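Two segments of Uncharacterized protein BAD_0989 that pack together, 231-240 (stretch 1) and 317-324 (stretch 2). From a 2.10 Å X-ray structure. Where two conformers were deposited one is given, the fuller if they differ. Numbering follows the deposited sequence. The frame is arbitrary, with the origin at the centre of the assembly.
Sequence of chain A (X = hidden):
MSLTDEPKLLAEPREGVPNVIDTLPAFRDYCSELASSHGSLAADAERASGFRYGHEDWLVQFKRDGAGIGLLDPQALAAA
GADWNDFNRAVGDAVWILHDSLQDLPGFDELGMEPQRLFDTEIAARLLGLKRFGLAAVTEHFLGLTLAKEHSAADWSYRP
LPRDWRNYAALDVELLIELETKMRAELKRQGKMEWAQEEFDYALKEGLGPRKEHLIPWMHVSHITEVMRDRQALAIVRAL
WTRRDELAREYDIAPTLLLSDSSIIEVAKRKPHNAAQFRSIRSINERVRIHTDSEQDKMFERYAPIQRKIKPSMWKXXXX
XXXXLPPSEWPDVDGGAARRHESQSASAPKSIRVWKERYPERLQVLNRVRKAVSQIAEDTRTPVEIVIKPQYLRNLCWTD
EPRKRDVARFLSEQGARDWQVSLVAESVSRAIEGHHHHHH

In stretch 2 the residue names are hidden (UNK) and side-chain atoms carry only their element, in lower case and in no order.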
# COMPACT_ATOMS: atom_id res chain seq x y z
N ARG A 231 24.09 -17.68 11.06
CA ARG A 231 23.06 -18.41 10.32
C ARG A 231 22.13 -19.23 11.22
O ARG A 231 20.98 -19.48 10.85
CB ARG A 231 23.68 -19.28 9.22
CG ARG A 231 24.71 -18.53 8.37
CD ARG A 231 24.86 -19.07 6.95
NE ARG A 231 25.14 -20.50 6.92
CZ ARG A 231 24.47 -21.39 6.19
NH1 ARG A 231 23.46 -21.00 5.42
NH2 ARG A 231 24.81 -22.67 6.23
N GLN A 232 22.62 -19.64 12.40
CA GLN A 232 21.77 -20.30 13.40
C GLN A 232 20.78 -19.32 14.02
O GLN A 232 19.64 -19.68 14.32
CB GLN A 232 22.59 -21.00 14.49
CG GLN A 232 21.75 -21.99 15.32
CD GLN A 232 22.56 -22.77 16.34
OE1 GLN A 232 22.19 -23.89 16.70
NE2 GLN A 232 23.65 -22.18 16.83
N ALA A 233 21.22 -18.08 14.22
CA ALA A 233 20.34 -17.00 14.66
C ALA A 233 19.30 -16.70 13.60
O ALA A 233 18.14 -16.47 13.91
CB ALA A 233 21.14 -15.75 14.97
N LEU A 234 19.72 -16.75 12.34
CA LEU A 234 18.83 -16.53 11.21
C LEU A 234 17.79 -17.63 11.10
O LEU A 234 16.64 -17.34 10.78
CB LEU A 234 19.62 -16.35 9.92
CG LEU A 234 20.38 -15.02 9.82
CD1 LEU A 234 21.32 -14.99 8.61
CD2 LEU A 234 19.43 -13.82 9.79
N ALA A 235 18.18 -18.86 11.41
CA ALA A 235 17.24 -19.99 11.51
C ALA A 235 16.20 -19.79 12.62
O ALA A 235 15.05 -20.19 12.48
CB ALA A 235 17.98 -21.28 11.72
N ILE A 236 16.62 -19.16 13.71
CA ILE A 236 15.73 -18.81 14.82
C ILE A 236 14.75 -17.70 14.42
O ILE A 236 13.54 -17.82 14.64
CB ILE A 236 16.55 -18.47 16.12
CG1 ILE A 236 17.21 -19.74 16.66
CG2 ILE A 236 15.66 -17.86 17.20
CD1 ILE A 236 18.34 -19.52 17.61
N VAL A 237 15.28 -16.63 13.82
CA VAL A 237 14.46 -15.55 13.26
C VAL A 237 13.43 -16.09 12.25
O VAL A 237 12.25 -15.77 12.35
CB VAL A 237 15.33 -14.45 12.61
CG1 VAL A 237 14.47 -13.45 11.87
CG2 VAL A 237 16.17 -13.75 13.67
N ARG A 238 13.88 -16.92 11.32
CA ARG A 238 12.99 -17.57 10.36
C ARG A 238 11.86 -18.34 11.03
O ARG A 238 10.70 -18.16 10.67
CB ARG A 238 13.76 -18.52 9.44
CG ARG A 238 12.93 -19.05 8.29
CD ARG A 238 13.75 -19.89 7.33
NE ARG A 238 14.47 -20.98 7.99
CZ ARG A 238 15.16 -21.92 7.35
NH1 ARG A 238 15.78 -22.87 8.04
NH2 ARG A 238 15.23 -21.92 6.02
N ALA A 239 12.21 -19.17 12.02
CA ALA A 239 11.25 -20.04 12.69
C ALA A 239 10.24 -19.25 13.52
O ALA A 239 9.05 -19.55 13.50
CB ALA A 239 11.99 -21.05 13.56
N LEU A 240 10.73 -18.23 14.24
CA LEU A 240 9.88 -17.33 15.03
C LEU A 240 8.95 -16.47 14.19
O LEU A 240 7.76 -16.36 14.52
CB LEU A 240 10.74 -16.43 15.93
CG LEU A 240 11.33 -17.06 17.20
CD1 LEU A 240 12.26 -16.06 17.81
CD2 LEU A 240 10.25 -17.45 18.20
N UNK A 317 9.11 -23.61 22.41
CA UNK A 317 9.07 -24.79 21.54
C UNK A 317 9.63 -24.53 20.14
O UNK A 317 10.26 -25.40 19.54
c UNK A 317 7.04 -25.87 22.65
n UNK A 317 5.71 -25.82 22.76
c UNK A 317 7.63 -25.29 21.37
o UNK A 317 7.75 -26.37 23.53
N UNK A 318 9.38 -23.33 19.62
CA UNK A 318 9.85 -22.95 18.29
C UNK A 318 11.38 -22.76 18.30
O UNK A 318 12.05 -23.20 17.36
c UNK A 318 7.60 -22.01 17.54
c UNK A 318 9.09 -21.69 17.77
c UNK A 318 9.72 -21.11 16.51
c UNK A 318 7.33 -23.16 16.56
N UNK A 319 11.90 -22.15 19.36
CA UNK A 319 13.34 -21.93 19.50
C UNK A 319 14.07 -23.29 19.57
O UNK A 319 15.13 -23.46 18.95
c UNK A 319 13.04 -19.61 20.48
c UNK A 319 13.68 -20.99 20.69
c UNK A 319 12.91 -18.77 21.76
c UNK A 319 15.19 -20.82 20.87
N UNK A 320 13.47 -24.24 20.29
CA UNK A 320 13.96 -25.63 20.37
C UNK A 320 14.09 -26.27 18.99
O UNK A 320 15.13 -26.84 18.67
c UNK A 320 13.00 -28.31 22.93
c UNK A 320 13.01 -26.47 21.21
c UNK A 320 13.58 -26.96 22.53
o UNK A 320 11.82 -28.59 22.68
n UNK A 320 13.83 -29.15 23.54
N UNK A 321 13.02 -26.18 18.20
CA UNK A 321 12.97 -26.68 16.82
C UNK A 321 14.05 -26.07 15.94
O UNK A 321 14.75 -26.79 15.22
o UNK A 321 10.75 -28.07 17.65
c UNK A 321 11.61 -26.40 16.20
c UNK A 321 10.48 -27.10 16.91
o UNK A 321 9.31 -26.67 16.74
N UNK A 322 14.17 -24.75 16.00
CA UNK A 322 15.18 -24.01 15.25
C UNK A 322 16.60 -24.45 15.60
O UNK A 322 17.46 -24.57 14.72
c UNK A 322 15.00 -22.53 15.49
N UNK A 323 16.84 -24.71 16.89
CA UNK A 323 18.16 -25.11 17.39
C UNK A 323 18.44 -26.60 17.16
O UNK A 323 19.57 -27.06 17.35
c UNK A 323 18.53 -23.28 19.30
c UNK A 323 18.33 -23.08 20.79
c UNK A 323 18.30 -24.75 18.89
c UNK A 323 19.92 -22.78 18.90
N UNK A 324 17.41 -27.35 16.76
CA UNK A 324 17.56 -28.77 16.44
C UNK A 324 17.78 -28.99 14.94
O UNK A 324 17.93 -30.13 14.49
c UNK A 324 16.34 -29.55 16.93

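Position 317 carries four side-chain atoms: two carbons in a row, the second bonded to one oxygen and one nitrogen. That is a short carboxamide, and it is out of reach of stretch 1. The residue is Asn 317, exposed and touching a crystal neighbour.

Position 318 has four carbons, forked at the first, with one arm two carbons long. Its CA-to-CB bond points toward stretch 1, and the one-carbon arm reaches Ala 239 and Leu 240. A fork at CB with unequal arms identifies Ile 318. The one-carbon arm, CG2, lies 3.5 Å from Ala 239 O, 3.7 Å from Ala 239 CB and 4.1 Å from Leu 240 CD2. The longer arm follows chi1 and chi2 both in the m well.

Position 319 repeats the pattern of four carbons, forked at the first with one two-carbon arm. Its CA-to-CB bond points sideways, and the first carbon of the longer arm reaches Leu 240. It is therefore Ile 319. Two conformers were deposited; in the one given, chi2 is t rather than m. Its closest contact is CG1 to Leu 240 CD2 at 4.2 Å.

At position 320 a chain of three carbons ends in one oxygen and one nitrogen, one carbon longer than the amide at 317, and lies out of reach of stretch 1. This is Gln 320, with chi1 (-112°) and chi2 (-148°) both between wells.

Position 321 shows two carbons, the second bearing two oxygens; the side chain makes no contact with stretch 1. The carboxylate defines Asp 321.

Position 322 has a single carbon. This CB points toward stretch 1, at 3.7 Å from Ile 236 CG1, 3.8 Å from Ala 235 O and 3.9 Å from Ala 239 CB. The lone carbon specifies Ala 322.

Position 323 has four carbons, forked at the second. The CA-to-CB bond points sideways, but one terminal carbon reaches Ile 236 and Gln 232. This is Leu 323, whose m, t rotamer brings CD2 to 3.8 Å from Ile 236 CD1 and 3.4 Å from Gln 232 OE1.

Position 324 again has one carbon, pointing away from stretch 1, and is Ala 324, beyond the helix.

The two helices run nearer antiparallel than parallel (139°), with axes approaching to 8.7 Å, so Gln 232 lies near Leu 323 while Leu 240 meets Ile 318 and Ile 319. At Ala 322 the small side chain accompanies a close backbone approach: its CA is 5.2 Å from Ile 236 CA. Larger aliphatic groups pack to both sides of this point along the helix. No hydrogen bond crosses the interface; 411 Å² is buried, chiefly through apolar packing.

Stretch 2 317-324: NIIQDALA
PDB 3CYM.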